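Local structure of DNA polymerase II large subunit (Pyrococcus horikoshii, 5BKH) at residues A[83-88]-A[141-146]; A[101-106]-A[123-128]; A[44-49]-A[77-82]; A[8-13]-A[27-32]. The protein is a mini-intein with splicing activity that probably excises itself from the polymerase precursor, captured here in an alternative domain-swapped form. All blocks are in the same frame, centred on the assembly; numbering follows the deposited sequence.

Contact 1. Residues A[83-88]-A[141-146]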
# COMPACT_ATOMS: atom_id res chain seq x y z
N HIS A 83 4.74 13.07 -11.53
CA HIS A 83 5.55 13.72 -12.55
C HIS A 83 6.82 14.28 -11.93
O HIS A 83 6.92 14.44 -10.71
CB HIS A 83 4.76 14.83 -13.24
CG HIS A 83 3.80 15.53 -12.33
ND1 HIS A 83 2.44 15.32 -12.37
CD2 HIS A 83 4.01 16.43 -11.34
CE1 HIS A 83 1.85 16.07 -11.45
NE2 HIS A 83 2.79 16.75 -10.81
N LEU A 84 7.79 14.59 -12.78
CA LEU A 84 9.03 15.19 -12.33
C LEU A 84 9.06 16.67 -12.67
O LEU A 84 8.27 17.17 -13.47
CB LEU A 84 10.25 14.51 -12.96
CG LEU A 84 10.44 13.03 -12.66
CD1 LEU A 84 10.15 12.24 -13.91
CD2 LEU A 84 11.84 12.77 -12.16
N ILE A 85 9.99 17.37 -12.03
CA ILE A 85 10.27 18.76 -12.32
C ILE A 85 11.53 18.82 -13.17
O ILE A 85 12.53 18.16 -12.85
CB ILE A 85 10.43 19.57 -11.02
CG1 ILE A 85 9.08 20.06 -10.53
CG2 ILE A 85 11.28 20.79 -11.28
CD1 ILE A 85 9.15 20.77 -9.20
N ARG A 86 11.48 19.59 -14.25
CA ARG A 86 12.58 19.76 -15.19
C ARG A 86 13.03 21.21 -15.15
O ARG A 86 12.24 22.12 -15.44
CB ARG A 86 12.15 19.38 -16.61
CG ARG A 86 13.31 19.25 -17.58
CD ARG A 86 12.89 18.48 -18.82
NE ARG A 86 13.24 19.20 -20.05
CZ ARG A 86 14.44 19.18 -20.61
NH1 ARG A 86 15.44 18.47 -20.10
NH2 ARG A 86 14.64 19.88 -21.72
N PHE A 87 14.29 21.42 -14.77
CA PHE A 87 14.94 22.72 -14.77
C PHE A 87 15.82 22.81 -16.02
O PHE A 87 16.80 22.07 -16.15
CB PHE A 87 15.78 22.91 -13.51
CG PHE A 87 15.01 22.81 -12.23
CD1 PHE A 87 14.11 23.80 -11.87
CD2 PHE A 87 15.21 21.75 -11.36
CE1 PHE A 87 13.41 23.72 -10.68
CE2 PHE A 87 14.52 21.66 -10.17
CZ PHE A 87 13.62 22.66 -9.83
N GLU A 88 15.45 23.70 -16.93
CA GLU A 88 16.31 24.07 -18.04
C GLU A 88 17.15 25.25 -17.57
O GLU A 88 16.61 26.33 -17.28
CB GLU A 88 15.49 24.42 -19.28
CG GLU A 88 15.59 23.38 -20.38
CD GLU A 88 14.41 23.41 -21.33
OE1 GLU A 88 13.97 22.32 -21.76
OE2 GLU A 88 13.92 24.52 -21.64
N LYS A 141 16.40 28.91 -16.42
CA LYS A 141 15.68 29.59 -17.49
C LYS A 141 14.24 29.10 -17.62
O LYS A 141 13.34 29.91 -17.87
CB LYS A 141 16.39 29.41 -18.83
CG LYS A 141 17.90 29.57 -18.77
CD LYS A 141 18.54 28.96 -20.02
CE LYS A 141 18.16 29.72 -21.28
NZ LYS A 141 18.56 28.98 -22.51
N LYS A 142 14.01 27.80 -17.48
CA LYS A 142 12.68 27.25 -17.68
C LYS A 142 12.38 26.18 -16.65
O LYS A 142 13.26 25.41 -16.26
CB LYS A 142 12.53 26.66 -19.09
CG LYS A 142 11.13 26.77 -19.67
CD LYS A 142 11.01 25.98 -20.97
CE LYS A 142 9.62 26.11 -21.58
NZ LYS A 142 8.95 24.79 -21.68
N ILE A 143 11.12 26.12 -16.20
CA ILE A 143 10.67 25.10 -15.26
C ILE A 143 9.45 24.41 -15.86
O ILE A 143 8.46 25.07 -16.19
CB ILE A 143 10.32 25.70 -13.89
CG1 ILE A 143 11.58 26.30 -13.25
CG2 ILE A 143 9.73 24.63 -12.98
CD1 ILE A 143 11.35 26.86 -11.88
N GLU A 144 9.53 23.09 -15.99
CA GLU A 144 8.48 22.31 -16.64
C GLU A 144 8.13 21.10 -15.78
O GLU A 144 9.02 20.37 -15.35
CB GLU A 144 8.93 21.83 -18.02
CG GLU A 144 8.06 22.31 -19.17
CD GLU A 144 8.55 21.80 -20.52
OE1 GLU A 144 9.78 21.67 -20.69
OE2 GLU A 144 7.71 21.52 -21.39
N PHE A 145 6.84 20.88 -15.56
CA PHE A 145 6.38 19.65 -14.94
C PHE A 145 6.20 18.62 -16.05
O PHE A 145 5.31 18.77 -16.90
CB PHE A 145 5.10 19.88 -14.15
CG PHE A 145 5.34 20.46 -12.78
CD1 PHE A 145 5.61 21.81 -12.63
CD2 PHE A 145 5.30 19.65 -11.66
CE1 PHE A 145 5.83 22.34 -11.37
CE2 PHE A 145 5.52 20.18 -10.40
CZ PHE A 145 5.78 21.53 -10.26
N ILE A 146 7.04 17.60 -16.07
CA ILE A 146 7.13 16.68 -17.20
C ILE A 146 6.80 15.26 -16.74
O ILE A 146 7.01 14.88 -15.59
CB ILE A 146 8.52 16.72 -17.87
CG1 ILE A 146 9.63 16.47 -16.86
CG2 ILE A 146 8.73 18.05 -18.58
CD1 ILE A 146 10.12 15.04 -16.81
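Glu88 stands opposite two residues, Lys141 and Lys142, which makes a classic beta bulge in the antiparallel pairing of strands 84-89 and 135-146. Glu88 O takes two N-H groups, from Lys141 N at 2.7 Å and from Lys142 N at 3.0 Å. The Lys142 side chain runs alongside that of Glu88, with Lys142 CD 3.3 Å from Glu88 OE2. Its chain then bends at the last torsion, and NZ forms a salt bridge with Glu144 OE1, two residues further on in the same strand. Ile143 lies on the other face of the sheet. Its CG1 meets the edge of the Phe87 ring, 3.8 Å from Phe87 CD1. Glu144 is held to Arg86 by two backbone hydrogen bonds. The Arg86 guanidinium, however, bridges to Glu88 in its own strand. Phe145 receives Ile85 CG1 over one ring face as a CH-pi contact, 3.8 Å from the centroid. At the Phe145 ring edge lies His83 CD2, the two ring planes turned by 81°. Phe145 also stacks on Phe145 of the second subunit, and His83 NE2 is hydrogen-bonded to His83 NE2 of that subunit. Ile146 has CG1 between its backbone N and carbonyl carbon (chi1 54°), which lets CD1 reach Leu84 CB at 3.9 Å. The face of Ile85, Phe87, Ile143 and Phe145 is apolar; the other carries the charges, with Leu84 and Ile146 at one end. There Glu88 OE1 and Glu144 OE1 are 4.4 Å apart; any repulsion is probably eased by Arg86 and Lys142.

Contact 2. Residues A[101-106]-A[123-128]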
# COMPACT_ATOMS: atom_id res chain seq x y z
N HIS A 101 12.93 16.57 -4.02
CA HIS A 101 14.37 16.42 -3.95
C HIS A 101 15.04 17.78 -3.71
O HIS A 101 14.61 18.79 -4.27
CB HIS A 101 14.90 15.79 -5.24
CG HIS A 101 16.38 15.60 -5.28
ND1 HIS A 101 16.99 14.47 -4.79
CD2 HIS A 101 17.37 16.39 -5.76
CE1 HIS A 101 18.30 14.57 -4.96
NE2 HIS A 101 18.56 15.72 -5.55
N PRO A 102 16.08 17.83 -2.87
CA PRO A 102 16.73 19.12 -2.59
C PRO A 102 17.69 19.52 -3.71
O PRO A 102 18.50 18.71 -4.17
CB PRO A 102 17.47 18.86 -1.28
CG PRO A 102 17.77 17.39 -1.31
CD PRO A 102 16.63 16.74 -2.06
N VAL A 103 17.61 20.78 -4.12
CA VAL A 103 18.45 21.36 -5.16
C VAL A 103 19.39 22.37 -4.50
O VAL A 103 18.95 23.18 -3.67
CB VAL A 103 17.60 22.03 -6.25
CG1 VAL A 103 18.48 22.51 -7.38
CG2 VAL A 103 16.54 21.07 -6.76
N LEU A 104 20.67 22.29 -4.84
CA LEU A 104 21.64 23.25 -4.33
C LEU A 104 21.45 24.59 -5.02
O LEU A 104 21.63 24.71 -6.24
CB LEU A 104 23.06 22.75 -4.54
CG LEU A 104 23.87 22.58 -3.26
CD1 LEU A 104 25.32 22.80 -3.59
CD2 LEU A 104 23.41 23.52 -2.14
N VAL A 105 21.11 25.61 -4.24
CA VAL A 105 20.78 26.94 -4.74
C VAL A 105 21.74 27.93 -4.11
O VAL A 105 22.16 27.76 -2.96
CB VAL A 105 19.31 27.29 -4.43
CG1 VAL A 105 19.10 28.79 -4.31
CG2 VAL A 105 18.41 26.71 -5.51
N TYR A 106 22.13 28.95 -4.88
CA TYR A 106 22.90 30.07 -4.36
C TYR A 106 21.97 31.26 -4.19
O TYR A 106 21.42 31.77 -5.17
CB TYR A 106 24.06 30.42 -5.29
CG TYR A 106 25.06 31.39 -4.70
CD1 TYR A 106 26.06 30.94 -3.85
CD2 TYR A 106 25.01 32.75 -5.00
CE1 TYR A 106 26.99 31.82 -3.31
CE2 TYR A 106 25.92 33.64 -4.47
CZ TYR A 106 26.91 33.16 -3.63
OH TYR A 106 27.83 34.03 -3.09
N ASN A 123 16.39 31.69 -10.29
CA ASN A 123 17.20 31.14 -9.21
C ASN A 123 18.53 30.62 -9.76
O ASN A 123 18.63 30.21 -10.92
CB ASN A 123 16.47 29.99 -8.51
CG ASN A 123 15.38 30.47 -7.57
OD1 ASN A 123 14.68 29.66 -6.97
ND2 ASN A 123 15.21 31.78 -7.47
N ILE A 124 19.55 30.62 -8.90
CA ILE A 124 20.88 30.14 -9.25
C ILE A 124 21.04 28.72 -8.72
O ILE A 124 20.97 28.49 -7.51
CB ILE A 124 21.97 31.06 -8.67
CG1 ILE A 124 21.85 32.48 -9.24
CG2 ILE A 124 23.35 30.47 -8.94
CD1 ILE A 124 22.12 32.56 -10.71
N ILE A 125 21.28 27.78 -9.63
CA ILE A 125 21.64 26.41 -9.32
C ILE A 125 23.16 26.27 -9.41
O ILE A 125 23.80 26.87 -10.29
CB ILE A 125 20.96 25.41 -10.27
CG1 ILE A 125 19.44 25.58 -10.25
CG2 ILE A 125 21.34 23.98 -9.94
CD1 ILE A 125 18.87 25.66 -8.89
N ILE A 126 23.73 25.49 -8.50
CA ILE A 126 25.13 25.10 -8.58
C ILE A 126 25.22 23.83 -9.41
O ILE A 126 24.57 22.82 -9.10
CB ILE A 126 25.73 24.89 -7.18
CG1 ILE A 126 25.46 26.10 -6.29
CG2 ILE A 126 27.22 24.59 -7.28
CD1 ILE A 126 25.89 27.42 -6.91
N ILE A 127 26.02 23.87 -10.47
CA ILE A 127 26.35 22.65 -11.21
C ILE A 127 27.86 22.49 -11.19
O ILE A 127 28.58 23.33 -10.64
CB ILE A 127 25.81 22.67 -12.65
CG1 ILE A 127 26.63 23.62 -13.53
CG2 ILE A 127 24.32 22.95 -12.67
CD1 ILE A 127 26.05 23.81 -14.91
N ILE A 128 28.36 21.40 -11.77
CA ILE A 128 29.80 21.14 -11.77
C ILE A 128 30.23 20.81 -13.19
O ILE A 128 29.81 19.79 -13.75
CB ILE A 128 30.17 20.02 -10.79
CG1 ILE A 128 29.86 20.49 -9.37
CG2 ILE A 128 31.64 19.69 -10.93
CD1 ILE A 128 29.94 19.43 -8.33
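Ile125 CD1 touches two valines of the facing strand. It lies 3.5 Å from Val103 CG1 and 3.6 Å from Val105 CG2, crossing both side chains at a slant. The first torsion of Ile125 puts CG1 beside the backbone N (chi1 -56°), and the second swings CD1 toward the valines. On the other face Tyr106 makes its contact through CB, not through the ring. Tyr106 CB is 3.7 Å from Ile124 CG2 and 3.9 Å from Ile126 CD1, while the ring leads away. Leu104 adds a longer touch, CD1 to Ile126 CB at 4.2 Å, and Phe60 of the third subunit packs on Leu104. The N-to-C directions of segments 102-106 and 124-128 make 113°, far from the 180° of an ideal antiparallel pair. Two backbone hydrogen bonds join them: Tyr106 N to Ile124 O at 2.9 Å, and Ile126 N to Leu104 O at 3.2 Å. The pair belongs to the six-stranded antiparallel sheet. Strand 110-115 flanks strand 102-107, and Phe111 meets the Tyr106 ring edge-to-face. Strand 135-146 flanks strand 124-128. From strand 84-89, Phe87 packs on Val103 and Leu89 on Ile125.

Contact 3. Residues A[44-49]-A[77-82]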
# COMPACT_ATOMS: atom_id res chain seq x y z
N MET A 44 -9.42 7.92 -16.63
CA MET A 44 -8.13 8.54 -16.35
C MET A 44 -7.09 8.14 -17.39
O MET A 44 -5.89 8.11 -17.10
CB MET A 44 -7.65 8.16 -14.94
CG MET A 44 -8.60 8.63 -13.85
SD MET A 44 -7.98 10.06 -12.95
CE MET A 44 -9.48 10.98 -12.66
N VAL A 45 -7.54 7.84 -18.61
CA VAL A 45 -6.65 7.37 -19.67
C VAL A 45 -7.04 8.01 -21.00
O VAL A 45 -8.13 8.55 -21.16
CB VAL A 45 -6.66 5.83 -19.80
CG1 VAL A 45 -6.06 5.17 -18.56
CG2 VAL A 45 -8.07 5.32 -20.05
N TYR A 46 -6.11 7.93 -21.96
CA TYR A 46 -6.33 8.42 -23.31
C TYR A 46 -6.65 7.24 -24.21
O TYR A 46 -5.85 6.30 -24.30
CB TYR A 46 -5.10 9.17 -23.81
CG TYR A 46 -4.84 10.49 -23.11
CD1 TYR A 46 -5.56 11.63 -23.44
CD2 TYR A 46 -3.85 10.59 -22.14
CE1 TYR A 46 -5.31 12.84 -22.81
CE2 TYR A 46 -3.60 11.79 -21.51
CZ TYR A 46 -4.33 12.91 -21.84
OH TYR A 46 -4.07 14.10 -21.21
N VAL A 47 -7.80 7.28 -24.87
CA VAL A 47 -8.26 6.22 -25.75
C VAL A 47 -8.23 6.74 -27.18
O VAL A 47 -8.70 7.85 -27.45
CB VAL A 47 -9.67 5.75 -25.37
CG1 VAL A 47 -10.01 4.45 -26.08
CG2 VAL A 47 -9.79 5.59 -23.86
N ARG A 48 -7.68 5.94 -28.09
CA ARG A 48 -7.72 6.22 -29.52
C ARG A 48 -8.40 5.05 -30.21
O ARG A 48 -8.00 3.90 -30.03
CB ARG A 48 -6.31 6.45 -30.08
CG ARG A 48 -5.80 7.86 -29.89
CD ARG A 48 -4.54 8.12 -30.71
NE ARG A 48 -3.68 9.13 -30.09
CZ ARG A 48 -2.88 9.95 -30.76
NH1 ARG A 48 -2.79 9.90 -32.08
NH2 ARG A 48 -2.15 10.83 -30.09
N LYS A 49 -9.44 5.35 -30.99
CA LYS A 49 -10.30 4.34 -31.57
C LYS A 49 -10.30 4.31 -33.10
O LYS A 49 -10.69 3.28 -33.67
CB LYS A 49 -11.75 4.52 -31.09
CG LYS A 49 -11.97 4.15 -29.64
CD LYS A 49 -13.44 3.97 -29.31
CE LYS A 49 -13.85 4.83 -28.13
NZ LYS A 49 -15.26 4.58 -27.72
N LYS A 77 -3.53 4.76 -23.62
CA LYS A 77 -2.30 5.34 -23.08
C LYS A 77 -2.62 5.90 -21.71
O LYS A 77 -3.45 6.80 -21.58
CB LYS A 77 -1.76 6.43 -24.01
CG LYS A 77 -0.61 7.25 -23.47
CD LYS A 77 -0.40 8.49 -24.34
CE LYS A 77 0.76 9.34 -23.86
NZ LYS A 77 2.06 8.63 -24.00
N ALA A 78 -1.98 5.34 -20.68
CA ALA A 78 -2.25 5.76 -19.31
C ALA A 78 -1.12 6.65 -18.82
O ALA A 78 0.04 6.20 -18.81
CB ALA A 78 -2.41 4.55 -18.39
N PRO A 79 -1.40 7.89 -18.43
CA PRO A 79 -0.32 8.79 -18.00
C PRO A 79 0.38 8.28 -16.75
O PRO A 79 -0.16 7.48 -15.98
CB PRO A 79 -1.04 10.11 -17.73
CG PRO A 79 -2.50 9.87 -17.93
CD PRO A 79 -2.69 8.56 -18.61
N ALA A 80 1.60 8.76 -16.57
CA ALA A 80 2.37 8.44 -15.38
C ALA A 80 1.59 8.80 -14.12
O ALA A 80 0.71 9.67 -14.13
CB ALA A 80 3.71 9.18 -15.40
N THR A 81 1.92 8.13 -13.02
CA THR A 81 1.26 8.41 -11.75
C THR A 81 1.63 9.80 -11.25
O THR A 81 0.78 10.69 -11.20
CB THR A 81 1.61 7.33 -10.72
OG1 THR A 81 1.31 7.80 -9.40
CG2 THR A 81 3.08 6.91 -10.81
N ASP A 82 2.90 10.01 -10.90
CA ASP A 82 3.41 11.32 -10.54
C ASP A 82 4.35 11.81 -11.64
O ASP A 82 4.72 11.06 -12.55
CB ASP A 82 4.13 11.28 -9.18
CG ASP A 82 5.20 10.22 -9.12
OD1 ASP A 82 5.80 10.05 -8.03
OD2 ASP A 82 5.45 9.54 -10.14
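Tyr46 and Lys77 form an antiparallel hydrogen-bonded pair, where strand 45-51 runs beside the end of strand 66-78. Tyr46 N donates to Lys77 O at 2.9 Å in an almost straight bond, 171° at the hydrogen. Lys77 N returns a bond of 2.9 Å to Tyr46 O. The two side chains lie on the same face of the sheet, yet they part. Tyr46 keeps CG beside its backbone N (chi1 -69°), and the edge of its ring passes close to Lys77 O. Lys77 extends with CG opposite its backbone N (chi1 171°), and its ammonium end makes a cation-pi contact with Phe152. Both strands belong to the large curled antiparallel sheet of the intein splicing domain, which has the Hint fold. The pairing with strand 45-51 ends at Lys77; Ala78 bonds through its backbone to Val153, and residues 79-83 then lead away toward strand 84-89 and the six-stranded sheet. Such a link is consistent with the domain-swapped form of this protein. Beyond the bonded pair the touches are apolar or loose. Val45 CG1 meets Ala78 CB at 3.7 Å. The Pro79 ring sits against the backbone, its CD 3.6 Å from Met44 O. Its CG approaches Tyr46 CE2 obliquely at 4.2 Å. Arg115 of the second subunit packs on both Tyr46 and Pro79, and Asp100 of that subunit packs on Met44.

Contact 4. Residues A[8-13]-A[27-32]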
# COMPACT_ATOMS: atom_id res chain seq x y z
N ASN A 8 -4.73 -5.23 -20.40
CA ASN A 8 -3.31 -5.55 -20.33
C ASN A 8 -2.52 -4.27 -20.11
O ASN A 8 -3.05 -3.16 -20.21
CB ASN A 8 -2.83 -6.25 -21.61
CG ASN A 8 -3.42 -5.64 -22.86
OD1 ASN A 8 -3.10 -4.51 -23.22
ND2 ASN A 8 -4.28 -6.39 -23.54
N CYS A 9 -1.24 -4.43 -19.80
CA CYS A 9 -0.32 -3.31 -19.61
C CYS A 9 0.98 -3.60 -20.34
O CYS A 9 1.51 -4.71 -20.25
CB CYS A 9 -0.03 -3.04 -18.13
SG CYS A 9 -1.42 -3.30 -17.01
N PHE A 10 1.49 -2.60 -21.05
CA PHE A 10 2.76 -2.74 -21.75
C PHE A 10 3.55 -1.45 -21.62
O PHE A 10 2.96 -0.35 -21.64
CB PHE A 10 2.58 -3.05 -23.24
CG PHE A 10 1.85 -4.33 -23.52
CD1 PHE A 10 2.49 -5.55 -23.38
CD2 PHE A 10 0.53 -4.31 -23.95
CE1 PHE A 10 1.82 -6.73 -23.65
CE2 PHE A 10 -0.14 -5.49 -24.23
CZ PHE A 10 0.50 -6.70 -24.08
N PRO A 11 4.87 -1.53 -21.49
CA PRO A 11 5.70 -0.34 -21.63
C PRO A 11 5.58 0.24 -23.03
O PRO A 11 5.13 -0.41 -23.97
CB PRO A 11 7.12 -0.86 -21.36
CG PRO A 11 6.93 -2.12 -20.59
CD PRO A 11 5.66 -2.72 -21.12
N GLY A 12 5.98 1.51 -23.15
CA GLY A 12 5.88 2.18 -24.44
C GLY A 12 6.81 1.59 -25.49
O GLY A 12 6.47 1.60 -26.68
N ASP A 13 7.96 1.07 -25.09
CA ASP A 13 8.97 0.60 -26.03
C ASP A 13 8.84 -0.87 -26.40
O ASP A 13 9.70 -1.39 -27.12
CB ASP A 13 10.38 0.87 -25.47
CG ASP A 13 10.61 0.19 -24.14
OD1 ASP A 13 9.63 -0.29 -23.53
OD2 ASP A 13 11.78 0.14 -23.70
N VAL A 27 6.02 -3.11 -34.48
CA VAL A 27 5.91 -1.71 -34.10
C VAL A 27 5.88 -1.61 -32.59
O VAL A 27 5.35 -2.48 -31.89
CB VAL A 27 4.67 -1.02 -34.72
CG1 VAL A 27 4.69 -1.16 -36.24
CG2 VAL A 27 3.39 -1.59 -34.14
N THR A 28 6.49 -0.54 -32.08
CA THR A 28 6.42 -0.24 -30.66
C THR A 28 5.01 0.24 -30.30
O THR A 28 4.30 0.80 -31.13
CB THR A 28 7.49 0.81 -30.31
OG1 THR A 28 8.41 0.27 -29.37
CG2 THR A 28 6.89 2.09 -29.76
N LEU A 29 4.60 -0.03 -29.06
CA LEU A 29 3.24 0.30 -28.66
C LEU A 29 2.99 1.80 -28.67
O LEU A 29 1.86 2.24 -28.92
CB LEU A 29 2.91 -0.29 -27.29
CG LEU A 29 1.56 -1.01 -27.32
CD1 LEU A 29 1.61 -2.16 -28.30
CD2 LEU A 29 1.15 -1.50 -25.97
N LYS A 30 4.03 2.60 -28.40
CA LYS A 30 3.92 4.04 -28.57
C LYS A 30 3.66 4.39 -30.04
O LYS A 30 2.81 5.25 -30.34
CB LYS A 30 5.19 4.72 -28.06
CG LYS A 30 5.31 6.20 -28.38
CD LYS A 30 6.35 6.85 -27.47
CE LYS A 30 6.27 8.37 -27.54
NZ LYS A 30 6.32 8.86 -28.94
N GLU A 31 4.36 3.74 -30.96
CA GLU A 31 4.07 3.92 -32.38
C GLU A 31 2.67 3.46 -32.72
O GLU A 31 1.96 4.11 -33.49
CB GLU A 31 5.10 3.18 -33.24
CG GLU A 31 6.54 3.56 -32.96
CD GLU A 31 7.51 2.87 -33.90
OE1 GLU A 31 7.33 2.97 -35.13
OE2 GLU A 31 8.46 2.22 -33.41
N LEU A 32 2.24 2.33 -32.15
CA LEU A 32 0.90 1.83 -32.44
C LEU A 32 -0.15 2.83 -31.98
O LEU A 32 -1.17 3.03 -32.66
CB LEU A 32 0.70 0.48 -31.76
CG LEU A 32 -0.70 -0.13 -31.90
CD1 LEU A 32 -1.06 -0.27 -33.38
CD2 LEU A 32 -0.77 -1.48 -31.20
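Phe10 and Leu29 meet where the start of the intein runs past the first turn of helix 29-34. This belongs to the Hint fold of intein splicing domains, which brings the two ends of the intein together. Here Cys9 is bonded through its backbone to Gln174, near the far end of the chain. The tight part is apolar. One methyl group of Leu29, CD2, approaches Phe10 at the root of its ring, 3.4 Å from Phe10 CB and 3.5 Å from Phe10 CD2. Phe10 holds its ring beside the backbone N (chi1 -61°), and the methyl comes at it obliquely. Phe154 and Ile16 also pack on Leu29, so this end is buried. The other end is polar and more open. Asp13 points away from the helix and is exposed. Lys30 starts toward Gly12, but its chain leads off to a salt bridge with Glu34. Thr28 stands at the N-cap position without a capping bond from its side chain. Thr28 O accepts the N-H of Leu32 and so closes the first helical turn. At this open end the segments are joined by backbone: Lys30 N donates to Gly12 O at 3.1 Å, at 159°, and approaches in the carbonyl plane on a lone pair of that oxygen.

Overall arrangement
Contacts 1 and 2 share the six-stranded sheet, where strands 135-146 and 124-128 are neighbours. They touch through Phe87 CE2 and Val103 CG2, 4.0 Å apart. Contact 2 is buried and aliphatic, with splayed strands. Contact 1 is partly buried and has a charged face as well as an aromatic one. Contacts 3 and 4 reach the large curled sheet, their centres about 12 Å apart. Contact 3 is a surface pairing of strand ends, and contact 4 sets a short, weakly bonded strand and the turn after it against a helix start. Residues 82 and 83 adjoin in sequence and link contact 3 to contact 1. Both of these contacts touch the second subunit, whereas contact 4 meets no other chain of the assembly.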